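Local coordinates for CurJ (Moorea producens 3L, PDB 5TZ6), which is a polyketide synthase dehydratase domain of curacin biosynthesis, thought to catalyse a vinylogous dehydration, here in an inactivated form, at residues L8-N13 with T209-H214; S28-E33 with R90-V95; T69-E74 with G137-A142; G193-Q198 with I226-D231; C261-S266 with A277-F282. The protein carries 1 engineered substitution. All coordinates share one frame; numbering follows the deposited sequence.

Contact 1: L8-N13 with T209-H214; sequences LHPLIN and TKYQLH
Tyr211 lies between Pro10 and His214 where the N-terminal loop, curled into a type I turn from His9 to Ile12, meets the loop that leads into helix 215-223. The contact joins the two halves expected of a double hotdog dehydratase. Pro10 sits over one face of the phenol ring: its CG is 3.9 Å from the ring centroid and 15° off the normal, a CH-pi contact. His214 CD2 takes the opposite face, displaced toward the rim. Leu11 crosses the phenol at about a right angle, its CG 3.3 Å from Tyr211 CE2. His9 makes an offset edge-to-face pair with the same ring, its edge turned to the phenol face with the planes at 85°. An alanine in place of Tyr211 would probably open a gap between Pro10 and His214 and leave the Leu11 branch without its aromatic partner. The same Pro10 CG also meets Lys210 CB, at 3.7 Å, the two side chains crossing at about a right angle. Beyond the ring, Leu11 and His9 rest on helix 51-65. His9 CG is anti to the backbone N (chi1 -168°), and the far side of the ring, at NE2, meets Gln212, whose amide plane stands oblique to it. There His9 NE2 donates to Gln212 OE1 over 2.7 Å, in a bent bond, with OE1 lying somewhat out of the imidazole plane.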
# COMPACT_ATOMS: atom_id res chain seq x y z
N LEU A 8 6.84 8.97 1.79
CA LEU A 8 7.16 9.22 0.39
C LEU A 8 7.03 10.70 0.05
O LEU A 8 7.81 11.23 -0.75
CB LEU A 8 6.26 8.39 -0.52
CG LEU A 8 6.24 6.88 -0.27
CD1 LEU A 8 5.27 6.18 -1.22
CD2 LEU A 8 7.64 6.28 -0.40
N HIS A 9 6.07 11.38 0.67
CA HIS A 9 5.76 12.78 0.41
C HIS A 9 4.96 13.24 1.60
O HIS A 9 4.11 12.48 2.09
CB HIS A 9 4.96 12.93 -0.89
CG HIS A 9 4.85 14.34 -1.39
ND1 HIS A 9 4.07 15.29 -0.78
CD2 HIS A 9 5.41 14.95 -2.47
CE1 HIS A 9 4.16 16.43 -1.44
NE2 HIS A 9 4.97 16.25 -2.47
N PRO A 10 5.18 14.46 2.12
CA PRO A 10 4.47 14.87 3.34
C PRO A 10 2.97 14.63 3.27
O PRO A 10 2.30 14.53 4.30
CB PRO A 10 4.81 16.37 3.46
CG PRO A 10 5.52 16.75 2.17
CD PRO A 10 6.12 15.48 1.64
N LEU A 11 2.43 14.52 2.05
CA LEU A 11 1.01 14.29 1.84
C LEU A 11 0.67 12.84 1.52
O LEU A 11 -0.51 12.51 1.39
CB LEU A 11 0.50 15.18 0.70
CG LEU A 11 0.47 16.68 0.96
CD1 LEU A 11 0.01 17.41 -0.29
CD2 LEU A 11 -0.43 17.00 2.15
N ILE A 12 1.67 11.96 1.39
CA ILE A 12 1.44 10.61 0.90
C ILE A 12 2.26 9.65 1.75
O ILE A 12 3.49 9.71 1.76
CB ILE A 12 1.82 10.46 -0.58
CG1 ILE A 12 0.84 11.25 -1.45
CG2 ILE A 12 1.84 8.99 -0.99
CD1 ILE A 12 1.21 11.27 -2.91
N ASN A 13 1.57 8.75 2.46
CA ASN A 13 2.29 7.82 3.32
C ASN A 13 2.86 6.64 2.53
O ASN A 13 4.05 6.33 2.66
CB ASN A 13 1.37 7.33 4.44
CG ASN A 13 1.07 8.42 5.46
OD1 ASN A 13 0.25 9.31 5.22
ND2 ASN A 13 1.75 8.36 6.61
N THR A 209 9.43 22.99 0.99
CA THR A 209 10.44 22.48 0.08
C THR A 209 10.10 21.09 -0.43
O THR A 209 10.41 20.76 -1.58
CB THR A 209 11.81 22.46 0.77
OG1 THR A 209 12.64 23.49 0.21
CG2 THR A 209 12.48 21.11 0.61
N LYS A 210 9.45 20.27 0.40
CA LYS A 210 9.08 18.92 -0.02
C LYS A 210 7.80 18.91 -0.85
O LYS A 210 7.55 17.92 -1.56
CB LYS A 210 8.91 18.02 1.20
CG LYS A 210 10.02 16.98 1.38
CD LYS A 210 11.30 17.62 1.88
CE LYS A 210 12.29 16.56 2.35
NZ LYS A 210 12.53 15.51 1.32
N TYR A 211 7.00 19.96 -0.79
CA TYR A 211 5.78 20.05 -1.57
C TYR A 211 6.08 20.59 -2.97
O TYR A 211 6.93 21.46 -3.15
CB TYR A 211 4.77 20.97 -0.90
CG TYR A 211 4.14 20.46 0.38
CD1 TYR A 211 4.75 20.67 1.61
CD2 TYR A 211 2.91 19.81 0.36
CE1 TYR A 211 4.17 20.22 2.78
CE2 TYR A 211 2.32 19.35 1.53
CZ TYR A 211 2.95 19.56 2.74
OH TYR A 211 2.38 19.11 3.91
N GLN A 212 5.35 20.07 -3.96
CA GLN A 212 5.30 20.75 -5.25
C GLN A 212 4.61 22.11 -5.11
O GLN A 212 5.20 23.15 -5.40
CB GLN A 212 4.57 19.88 -6.29
CG GLN A 212 5.39 18.71 -6.83
CD GLN A 212 5.82 17.74 -5.76
OE1 GLN A 212 4.99 17.21 -5.02
NE2 GLN A 212 7.12 17.48 -5.67
N LEU A 213 3.35 22.10 -4.68
CA LEU A 213 2.61 23.30 -4.32
C LEU A 213 1.85 23.02 -3.03
O LEU A 213 0.99 22.14 -3.01
CB LEU A 213 1.64 23.74 -5.42
CG LEU A 213 2.20 24.36 -6.69
CD1 LEU A 213 1.06 24.85 -7.55
CD2 LEU A 213 3.15 25.50 -6.35
N HIS A 214 2.18 23.76 -1.98
CA HIS A 214 1.54 23.54 -0.70
C HIS A 214 0.03 23.70 -0.84
O HIS A 214 -0.45 24.58 -1.57
CB HIS A 214 2.07 24.54 0.33
CG HIS A 214 1.84 24.12 1.75
ND1 HIS A 214 0.64 24.31 2.40
CD2 HIS A 214 2.66 23.52 2.65
CE1 HIS A 214 0.73 23.85 3.63
NE2 HIS A 214 1.94 23.36 3.81

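Contact 2: S28-E33 with R90-V95; sequences SYFSTE and RTVQVV
Arg90 and Phe30 form the first pair of this antiparallel join, exchanging two backbone bonds: Arg90 N to Phe30 O at 3.0 Å and Phe30 N to Arg90 O at 2.9 Å. The Arg90 side chain heads off from the partner strand, and its NH2 is hydrogen-bonded to Ser109 OG. Thr91 comes next, facing Tyr29 in a non-hydrogen-bonded pair. The two side chains run side by side, and Thr91 OG1, held anti to its own carbonyl carbon (chi1 -61°), lies in the plane of the Tyr29 ring at its edge, 3.8 Å from CD1. That hydroxyl is hydrogen-bonded to Asp112 OD2; its meeting with the ring edge is a van der Waals contact. Val92 returns to the side of Arg90. Its backbone is tied to Ser28 twice, Val92 N reaching Ser28 O at 2.9 Å. Val92 CG2 rests over the face of the Phe30 ring, 4.0 Å from the centroid, a CH-pi contact in which the side chains run at a slant to each other. Beyond Val92 the pairing with strand 24-30 carries on, Val94 bonding Phe26 through the backbone; Gln93 NE2 binds Glu27 OE1, and its amide also binds Gln17 and Ser18 of the second subunit. Strand 90-99 is thus the middle of three, between 24-30 and 102-110. Helix 51-65 packs on the side of Phe30 and Val92, through Ser53 and Leu57, and the second subunit meets Gln93 and Val95 on the side of Thr91.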
# COMPACT_ATOMS: atom_id res chain seq x y z
N SER A 28 -2.75 7.86 2.29
CA SER A 28 -2.40 8.99 3.12
C SER A 28 -3.38 9.05 4.28
O SER A 28 -4.54 8.66 4.13
CB SER A 28 -2.42 10.30 2.33
OG SER A 28 -1.70 11.31 3.01
N TYR A 29 -2.92 9.51 5.44
CA TYR A 29 -3.74 9.53 6.65
C TYR A 29 -3.97 10.98 7.06
O TYR A 29 -3.09 11.63 7.62
CB TYR A 29 -3.07 8.72 7.76
CG TYR A 29 -2.78 7.30 7.34
CD1 TYR A 29 -3.82 6.41 7.07
CD2 TYR A 29 -1.48 6.84 7.21
CE1 TYR A 29 -3.56 5.11 6.68
CE2 TYR A 29 -1.21 5.55 6.82
CZ TYR A 29 -2.25 4.68 6.56
OH TYR A 29 -1.98 3.39 6.17
N PHE A 30 -5.18 11.47 6.80
CA PHE A 30 -5.51 12.88 6.97
C PHE A 30 -6.03 13.13 8.38
O PHE A 30 -7.03 12.53 8.80
CB PHE A 30 -6.52 13.33 5.92
CG PHE A 30 -5.90 13.82 4.65
CD1 PHE A 30 -4.97 13.05 3.97
CD2 PHE A 30 -6.25 15.04 4.11
CE1 PHE A 30 -4.39 13.50 2.80
CE2 PHE A 30 -5.68 15.50 2.94
CZ PHE A 30 -4.75 14.73 2.28
N SER A 31 -5.35 14.03 9.10
CA SER A 31 -5.70 14.41 10.45
C SER A 31 -4.93 15.68 10.80
O SER A 31 -3.93 16.01 10.16
CB SER A 31 -5.39 13.31 11.46
OG SER A 31 -3.99 13.18 11.64
N THR A 32 -5.42 16.38 11.82
CA THR A 32 -4.76 17.61 12.24
C THR A 32 -3.37 17.34 12.80
O THR A 32 -2.48 18.19 12.68
CB THR A 32 -5.62 18.35 13.27
OG1 THR A 32 -5.94 17.47 14.35
CG2 THR A 32 -6.90 18.86 12.63
N GLU A 33 -3.17 16.18 13.42
CA GLU A 33 -1.85 15.85 13.94
C GLU A 33 -0.85 15.59 12.81
O GLU A 33 0.30 16.05 12.88
CB GLU A 33 -1.94 14.64 14.87
CG GLU A 33 -0.59 14.13 15.35
CD GLU A 33 -0.71 13.14 16.49
OE1 GLU A 33 -1.73 13.19 17.22
OE2 GLU A 33 0.20 12.30 16.66
N ARG A 90 -9.03 10.36 8.74
CA ARG A 90 -9.63 9.72 7.58
C ARG A 90 -8.54 9.19 6.66
O ARG A 90 -7.59 9.91 6.36
CB ARG A 90 -10.52 10.71 6.82
CG ARG A 90 -11.73 11.19 7.58
CD ARG A 90 -12.89 10.23 7.46
NE ARG A 90 -13.32 10.08 6.07
CZ ARG A 90 -14.53 9.68 5.70
NH1 ARG A 90 -15.45 9.41 6.62
NH2 ARG A 90 -14.83 9.56 4.42
N THR A 91 -8.67 7.93 6.25
CA THR A 91 -7.80 7.40 5.21
C THR A 91 -8.20 7.95 3.85
O THR A 91 -9.36 7.86 3.45
CB THR A 91 -7.83 5.87 5.19
OG1 THR A 91 -7.37 5.35 6.44
CG2 THR A 91 -6.93 5.34 4.08
N VAL A 92 -7.22 8.50 3.13
CA VAL A 92 -7.43 9.09 1.82
C VAL A 92 -6.57 8.35 0.81
O VAL A 92 -5.37 8.14 1.05
CB VAL A 92 -7.09 10.59 1.81
CG1 VAL A 92 -7.22 11.15 0.41
CG2 VAL A 92 -8.01 11.32 2.77
N GLN A 93 -7.17 7.96 -0.30
CA GLN A 93 -6.47 7.25 -1.37
C GLN A 93 -6.65 8.00 -2.68
O GLN A 93 -7.72 8.56 -2.95
CB GLN A 93 -6.97 5.83 -1.53
CG GLN A 93 -6.70 4.91 -0.36
CD GLN A 93 -7.29 3.54 -0.58
OE1 GLN A 93 -8.25 3.38 -1.34
NE2 GLN A 93 -6.71 2.53 0.06
N VAL A 94 -5.57 8.04 -3.46
CA VAL A 94 -5.59 8.44 -4.86
C VAL A 94 -5.55 7.17 -5.70
O VAL A 94 -4.64 6.34 -5.54
CB VAL A 94 -4.41 9.36 -5.19
CG1 VAL A 94 -4.43 9.72 -6.67
CG2 VAL A 94 -4.46 10.61 -4.33
N VAL A 95 -6.51 7.03 -6.60
CA VAL A 95 -6.62 5.85 -7.45
C VAL A 95 -6.43 6.31 -8.89
O VAL A 95 -7.19 7.16 -9.38
CB VAL A 95 -7.97 5.14 -7.27
CG1 VAL A 95 -7.99 3.83 -8.02
CG2 VAL A 95 -8.25 4.92 -5.79

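Contact 3: T69-E74 with G137-A142; sequences TECQIE and GKLSVA
Ser140 OG takes a hydrogen bond from Gln72 NE2 at 3.1 Å and itself gives a weak one to Val141 O, so the one hydroxyl links Gln72 to the backbone of the serine's own strand. The serine oxygen sits in the crowded position between its backbone N and carbonyl carbon, and the Gln72 chain, extended beyond CG, brings NE2 to Ser140 OG, which lies 15° out of the amide plane. An alanine in place of Gln72 would probably leave Ser140 OG without its amide donor and more free to turn. The backbones pair antiparallel, with Gln72 bonded to Ser140 and Glu74 to Lys138 in both directions; Lys138 O receives Glu74 N at 2.8 Å and, beside it, the CA-H of Ile73. On the Gln72 side Glu74 OE1 meets Lys138 NZ at 3.2 Å, a salt bridge with a weak hydrogen bond, the lysine chain bending back at its end to get there. Ile73 and Leu139 lie on the other side, pointing the same way, with Ile73 CG1 4.0 Å from Leu139 CD1. Gly137 has backbone angles that call for glycine, and a CB there would strike Glu74 O. At the far end Ala142 N reaches Glu70 O from above the carbonyl plane. Strand 71-77 runs between 132-141 and 239-250, a strand of the second hotdog half, while 102-110 flanks 132-141; helix 51-65 packs against Cys71 and Ile73.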
# COMPACT_ATOMS: atom_id res chain seq x y z
N THR A 69 8.76 16.99 -14.37
CA THR A 69 8.27 17.88 -13.33
C THR A 69 6.98 18.60 -13.71
O THR A 69 6.12 18.82 -12.85
CB THR A 69 9.34 18.91 -12.96
OG1 THR A 69 8.83 19.80 -11.96
CG2 THR A 69 9.73 19.73 -14.18
N GLU A 70 6.84 18.99 -14.98
CA GLU A 70 5.63 19.68 -15.43
C GLU A 70 4.52 18.66 -15.64
O GLU A 70 4.73 17.62 -16.28
CB GLU A 70 5.88 20.43 -16.74
CG GLU A 70 6.89 21.57 -16.67
CD GLU A 70 8.32 21.13 -16.91
OE1 GLU A 70 8.53 19.97 -17.33
OE2 GLU A 70 9.24 21.94 -16.67
N CYS A 71 3.34 18.95 -15.11
CA CYS A 71 2.20 18.08 -15.37
C CYS A 71 0.91 18.88 -15.30
O CYS A 71 0.89 20.05 -14.90
CB CYS A 71 2.17 16.89 -14.41
SG CYS A 71 1.60 17.31 -12.79
N GLN A 72 -0.18 18.24 -15.71
CA GLN A 72 -1.45 18.91 -15.85
C GLN A 72 -2.57 18.00 -15.39
O GLN A 72 -2.53 16.78 -15.60
CB GLN A 72 -1.71 19.35 -17.30
CG GLN A 72 -1.75 18.20 -18.29
CD GLN A 72 -1.91 18.67 -19.72
OE1 GLN A 72 -1.71 19.85 -20.02
NE2 GLN A 72 -2.25 17.75 -20.61
N ILE A 73 -3.54 18.61 -14.71
CA ILE A 73 -4.75 17.96 -14.22
C ILE A 73 -5.92 18.60 -14.95
O ILE A 73 -6.07 19.82 -14.92
CB ILE A 73 -4.89 18.14 -12.70
CG1 ILE A 73 -3.53 17.91 -12.03
CG2 ILE A 73 -5.98 17.23 -12.14
CD1 ILE A 73 -3.50 18.26 -10.56
N GLU A 74 -6.76 17.79 -15.58
CA GLU A 74 -7.81 18.30 -16.44
C GLU A 74 -9.16 17.75 -16.02
O GLU A 74 -9.27 16.68 -15.42
CB GLU A 74 -7.55 17.96 -17.92
CG GLU A 74 -6.43 18.74 -18.56
CD GLU A 74 -6.02 18.15 -19.89
OE1 GLU A 74 -5.46 17.04 -19.91
OE2 GLU A 74 -6.29 18.79 -20.93
N GLY A 137 -10.80 13.31 -12.10
CA GLY A 137 -10.37 14.00 -13.31
C GLY A 137 -9.30 13.20 -14.04
O GLY A 137 -9.21 11.99 -13.90
N LYS A 138 -8.51 13.93 -14.82
CA LYS A 138 -7.49 13.34 -15.68
C LYS A 138 -6.13 13.96 -15.36
O LYS A 138 -6.04 15.12 -14.95
CB LYS A 138 -7.87 13.54 -17.16
CG LYS A 138 -6.76 13.42 -18.17
CD LYS A 138 -7.35 13.06 -19.52
CE LYS A 138 -8.37 14.10 -19.97
NZ LYS A 138 -7.81 15.11 -20.91
N LEU A 139 -5.07 13.18 -15.53
CA LEU A 139 -3.75 13.56 -15.04
C LEU A 139 -2.71 13.10 -16.04
O LEU A 139 -2.65 11.91 -16.37
CB LEU A 139 -3.50 12.92 -13.67
CG LEU A 139 -2.10 13.01 -13.07
CD1 LEU A 139 -1.75 14.45 -12.78
CD2 LEU A 139 -2.05 12.16 -11.80
N SER A 140 -1.87 14.02 -16.51
CA SER A 140 -0.88 13.62 -17.50
C SER A 140 0.30 14.57 -17.44
O SER A 140 0.23 15.65 -16.86
CB SER A 140 -1.46 13.62 -18.92
OG SER A 140 -1.75 14.94 -19.35
N VAL A 141 1.39 14.15 -18.09
CA VAL A 141 2.56 15.02 -18.17
C VAL A 141 2.23 16.23 -19.03
O VAL A 141 1.28 16.24 -19.82
CB VAL A 141 3.77 14.25 -18.73
CG1 VAL A 141 5.04 15.08 -18.58
CG2 VAL A 141 3.92 12.92 -18.01
N ALA A 142 3.00 17.29 -18.84
CA ALA A 142 2.87 18.49 -19.65
C ALA A 142 4.26 18.96 -20.01
O ALA A 142 5.27 18.38 -19.60
CB ALA A 142 2.08 19.57 -18.91

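Contact 4: G193-Q198 with I226-D231; sequences GEVLCQ and IALVLD
Leu228 meets Val195 and the backbone on its N-terminal side through a single methyl. Leu228 CD2 stands 3.8 Å from Val195 CB and 3.8 Å from Glu194 C, so the leucine tip settles over the start of strand 194-200 and touches side chain and peptide at once. Leu228 CG lies anti to the carbonyl carbon (chi1 -49°), and from it CD2 makes the contact; the two side chains cross at a slant. Val195 answers with both branches. CG1, placed between the backbone N and the carbonyl carbon (chi1 67°), comes 4.1 Å from Leu228 CD2, while CG2, anti to the N, turns to Ala227 and touches its CB at 3.8 Å. Ala227 is the third member: its lone methyl meets Val195 CG2, and it also packs on Ile167 of helix 164-173. No hydrogen bond crosses between the segments, and the fit is wholly one of carbon surfaces. Within the loop Val229 N bonds Ile226 O at 3.1 Å, and on the other side the backbone of Val195 pairs with Thr263 of strand 258-267. Gly193, whose positive phi suits glycine, adds its carbonyl carbon 4.2 Å from Leu228 CD2. At Glu194 the bond to CB leads away from the loop, and OE2 is hydrogen-bonded to Tyr262 OH. Val195 is enclosed further by Val188 and Leu190 of the neighbouring strand 185-190. In a hotdog fold strands wrap a central helix; the segment following helix 215-223 packs here on one of those strands, in keeping with that fold.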
# COMPACT_ATOMS: atom_id res chain seq x y z
N GLY A 193 -11.99 43.87 -14.07
CA GLY A 193 -12.20 42.44 -14.17
C GLY A 193 -10.96 41.60 -13.97
O GLY A 193 -10.93 40.44 -14.37
N GLU A 194 -9.91 42.16 -13.36
CA GLU A 194 -8.67 41.45 -13.13
C GLU A 194 -8.11 41.87 -11.78
O GLU A 194 -8.40 42.96 -11.28
CB GLU A 194 -7.65 41.71 -14.26
CG GLU A 194 -7.22 43.16 -14.40
CD GLU A 194 -6.77 43.51 -15.82
OE1 GLU A 194 -6.90 44.69 -16.22
OE2 GLU A 194 -6.31 42.60 -16.54
N VAL A 195 -7.31 40.99 -11.18
CA VAL A 195 -6.73 41.24 -9.86
C VAL A 195 -5.33 40.66 -9.82
O VAL A 195 -5.06 39.59 -10.38
CB VAL A 195 -7.60 40.64 -8.74
CG1 VAL A 195 -7.58 39.12 -8.80
CG2 VAL A 195 -7.11 41.12 -7.37
N LEU A 196 -4.43 41.37 -9.13
CA LEU A 196 -3.05 40.96 -8.92
C LEU A 196 -2.78 40.90 -7.43
O LEU A 196 -2.88 41.92 -6.74
CB LEU A 196 -2.07 41.91 -9.61
CG LEU A 196 -0.59 41.74 -9.25
CD1 LEU A 196 -0.00 40.53 -9.96
CD2 LEU A 196 0.20 43.00 -9.57
N CYS A 197 -2.48 39.71 -6.93
CA CYS A 197 -2.19 39.50 -5.52
C CYS A 197 -0.70 39.23 -5.33
O CYS A 197 -0.10 38.45 -6.07
CB CYS A 197 -3.00 38.33 -4.96
SG CYS A 197 -4.77 38.58 -5.01
N GLN A 198 -0.11 39.90 -4.34
CA GLN A 198 1.20 39.54 -3.83
C GLN A 198 1.01 38.59 -2.66
O GLN A 198 0.19 38.85 -1.77
CB GLN A 198 1.99 40.75 -3.38
CG GLN A 198 3.37 40.37 -2.87
CD GLN A 198 4.15 41.55 -2.36
OE1 GLN A 198 3.73 42.22 -1.42
NE2 GLN A 198 5.30 41.81 -2.98
N ILE A 226 -12.13 35.92 -4.95
CA ILE A 226 -13.03 36.63 -4.05
C ILE A 226 -12.88 38.13 -4.24
O ILE A 226 -13.84 38.89 -4.03
CB ILE A 226 -12.74 36.23 -2.59
CG1 ILE A 226 -13.17 34.78 -2.33
CG2 ILE A 226 -13.40 37.21 -1.62
CD1 ILE A 226 -14.63 34.51 -2.64
N ALA A 227 -11.70 38.59 -4.66
CA ALA A 227 -11.44 40.02 -4.80
C ALA A 227 -12.19 40.65 -5.96
O ALA A 227 -12.23 41.88 -6.05
CB ALA A 227 -9.94 40.27 -4.95
N LEU A 228 -12.78 39.85 -6.84
CA LEU A 228 -13.59 40.38 -7.93
C LEU A 228 -15.08 40.37 -7.63
O LEU A 228 -15.87 40.75 -8.50
CB LEU A 228 -13.32 39.59 -9.22
CG LEU A 228 -11.85 39.38 -9.57
CD1 LEU A 228 -11.73 38.41 -10.73
CD2 LEU A 228 -11.18 40.70 -9.91
N VAL A 229 -15.48 39.95 -6.44
CA VAL A 229 -16.90 39.83 -6.10
C VAL A 229 -17.18 40.44 -4.73
O VAL A 229 -18.18 40.11 -4.08
CB VAL A 229 -17.34 38.36 -6.14
CG1 VAL A 229 -17.06 37.76 -7.50
CG2 VAL A 229 -16.64 37.57 -5.05
N LEU A 230 -16.31 41.35 -4.28
CA LEU A 230 -16.48 41.95 -2.96
C LEU A 230 -17.74 42.80 -2.88
O LEU A 230 -18.29 43.00 -1.78
CB LEU A 230 -15.26 42.78 -2.58
CG LEU A 230 -13.95 42.03 -2.34
CD1 LEU A 230 -12.81 42.99 -2.08
CD2 LEU A 230 -14.12 41.07 -1.18
N ASP A 231 -18.20 43.34 -4.01
CA ASP A 231 -19.32 44.28 -4.01
C ASP A 231 -20.69 43.59 -3.98
O ASP A 231 -21.63 44.10 -3.36
CB ASP A 231 -19.23 45.18 -5.24
CG ASP A 231 -19.17 44.40 -6.54
OD1 ASP A 231 -18.47 43.36 -6.59
OD2 ASP A 231 -19.83 44.81 -7.52

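Contact 5: C261-S266 with A277-F282; sequences CYTCGS and ADIQLF
Strands 258-267 and 274-282 form a beta hairpin of the second hotdog half, and here Tyr262 pairs with Gln280 and Cys264 with Asp278 in hydrogen-bonded antiparallel register. Gln280 N gives to Tyr262 O at 2.8 Å, and Tyr262 N to Gln280 O at 2.9 Å. The two side chains run the same way, with Gln280 OE1 in the plane of the Tyr262 ring, at its edge, 3.8 Å from CD2. Phe282 presents its own edge to Tyr262, CE1 4.0 Å from CB. On the opposite side of the hairpin Ile279 CG2, anti to the backbone N, wedges between Cys261 SG and Thr263 OG1, 3.6 Å from each. Cys261 CB meets Leu281 CD1 at 4.2 Å. Gly265 faces Ala277 with CA atoms 3.9 Å apart, and a CB on it would clash with Ala277 CA. The hairpin therefore has one side, with Cys261 and Leu281 on helix 215-223, that is apolar apart from the Thr263 hydroxyl, itself hydrogen-bonded to Ser224 OG, and one more polar side, whose groups are satisfied beyond the pair: Tyr262 OH by Glu194, Asp278 OD1 by Gly294 N and Gln280 NE2 by Gln291.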
# COMPACT_ATOMS: atom_id res chain seq x y z
N CYS A 261 0.20 36.40 -8.08
CA CYS A 261 -0.96 35.67 -8.58
C CYS A 261 -1.85 36.62 -9.37
O CYS A 261 -2.45 37.53 -8.79
CB CYS A 261 -1.74 35.02 -7.44
SG CYS A 261 -3.21 34.18 -8.01
N TYR A 262 -1.97 36.39 -10.67
CA TYR A 262 -2.79 37.20 -11.55
C TYR A 262 -4.04 36.42 -11.92
O TYR A 262 -3.96 35.27 -12.34
CB TYR A 262 -2.02 37.60 -12.80
CG TYR A 262 -2.82 38.35 -13.84
CD1 TYR A 262 -3.44 39.56 -13.52
CD2 TYR A 262 -2.94 37.87 -15.14
CE1 TYR A 262 -4.17 40.25 -14.47
CE2 TYR A 262 -3.66 38.56 -16.09
CZ TYR A 262 -4.28 39.75 -15.75
OH TYR A 262 -5.00 40.44 -16.70
N THR A 263 -5.20 37.04 -11.75
CA THR A 263 -6.48 36.39 -11.99
C THR A 263 -7.35 37.31 -12.84
O THR A 263 -7.31 38.53 -12.67
CB THR A 263 -7.22 36.08 -10.68
OG1 THR A 263 -6.45 35.17 -9.88
CG2 THR A 263 -8.58 35.46 -10.97
N CYS A 264 -8.11 36.72 -13.75
CA CYS A 264 -9.12 37.49 -14.48
C CYS A 264 -10.33 36.61 -14.70
O CYS A 264 -10.22 35.39 -14.80
CB CYS A 264 -8.59 38.04 -15.81
SG CYS A 264 -7.44 36.96 -16.66
N GLY A 265 -11.50 37.23 -14.76
CA GLY A 265 -12.72 36.48 -14.88
C GLY A 265 -13.93 37.32 -14.52
O GLY A 265 -13.81 38.49 -14.14
N SER A 266 -15.09 36.69 -14.64
CA SER A 266 -16.35 37.37 -14.36
C SER A 266 -17.44 36.33 -14.15
O SER A 266 -17.23 35.13 -14.33
CB SER A 266 -16.72 38.34 -15.48
OG SER A 266 -16.85 37.65 -16.71
N ALA A 277 -12.93 32.04 -14.35
CA ALA A 277 -11.68 32.78 -14.23
C ALA A 277 -10.51 31.96 -14.76
O ALA A 277 -10.54 30.72 -14.78
CB ALA A 277 -11.41 33.14 -12.77
N ASP A 278 -9.47 32.67 -15.20
CA ASP A 278 -8.15 32.12 -15.45
C ASP A 278 -7.18 32.70 -14.42
O ASP A 278 -7.27 33.88 -14.06
CB ASP A 278 -7.66 32.44 -16.86
CG ASP A 278 -8.45 31.69 -17.94
OD1 ASP A 278 -8.85 30.54 -17.70
OD2 ASP A 278 -8.66 32.27 -19.03
N ILE A 279 -6.25 31.86 -13.96
CA ILE A 279 -5.32 32.23 -12.91
C ILE A 279 -3.90 31.85 -13.34
O ILE A 279 -3.68 30.83 -14.00
CB ILE A 279 -5.69 31.54 -11.58
CG1 ILE A 279 -7.17 31.76 -11.26
CG2 ILE A 279 -4.78 32.03 -10.46
CD1 ILE A 279 -7.71 30.90 -10.15
N GLN A 280 -2.94 32.68 -12.92
CA GLN A 280 -1.53 32.51 -13.24
C GLN A 280 -0.72 32.82 -11.99
O GLN A 280 -0.74 33.95 -11.49
CB GLN A 280 -1.11 33.42 -14.39
CG GLN A 280 -1.63 32.98 -15.75
CD GLN A 280 -1.10 33.83 -16.87
OE1 GLN A 280 -0.98 35.05 -16.74
NE2 GLN A 280 -0.75 33.19 -17.98
N LEU A 281 -0.07 31.81 -11.44
CA LEU A 281 0.86 31.99 -10.34
C LEU A 281 2.27 32.01 -10.91
O LEU A 281 2.65 31.09 -11.64
CB LEU A 281 0.71 30.86 -9.33
CG LEU A 281 1.57 30.86 -8.07
CD1 LEU A 281 1.28 32.08 -7.20
CD2 LEU A 281 1.33 29.56 -7.30
N PHE A 282 3.04 33.06 -10.61
CA PHE A 282 4.38 33.16 -11.18
C PHE A 282 5.37 33.76 -10.18
O PHE A 282 5.01 34.29 -9.11
CB PHE A 282 4.40 33.95 -12.50
CG PHE A 282 3.81 35.31 -12.40
CD1 PHE A 282 2.44 35.49 -12.50
CD2 PHE A 282 4.62 36.42 -12.24
CE1 PHE A 282 1.88 36.75 -12.41
CE2 PHE A 282 4.08 37.69 -12.15
CZ PHE A 282 2.71 37.85 -12.23

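In the fold
Contacts 2 and 3 probably belong to the first hotdog half, contacts 4 and 5 to the second, and contact 1 ties the N-terminal loop to the second half, closing a loop of chain within which contacts 2 and 3 are nested. Contacts 2 and 5 lie on opposite sides of the chain's centre, their centres about 30 Å apart. Contact 1 touches contact 2 through Leu11 and Asn13. Contacts 4 and 5 also touch, centres about 9 Å apart, because strands 194-200 and 258-267 are neighbours. Strand 71-77 of contact 3 pairs with strand 239-250, joining the halves edge to edge. The bound acid meets Pro50 and Gly51 as well as Leu171 and Asp219, so the joined halves share the pocket.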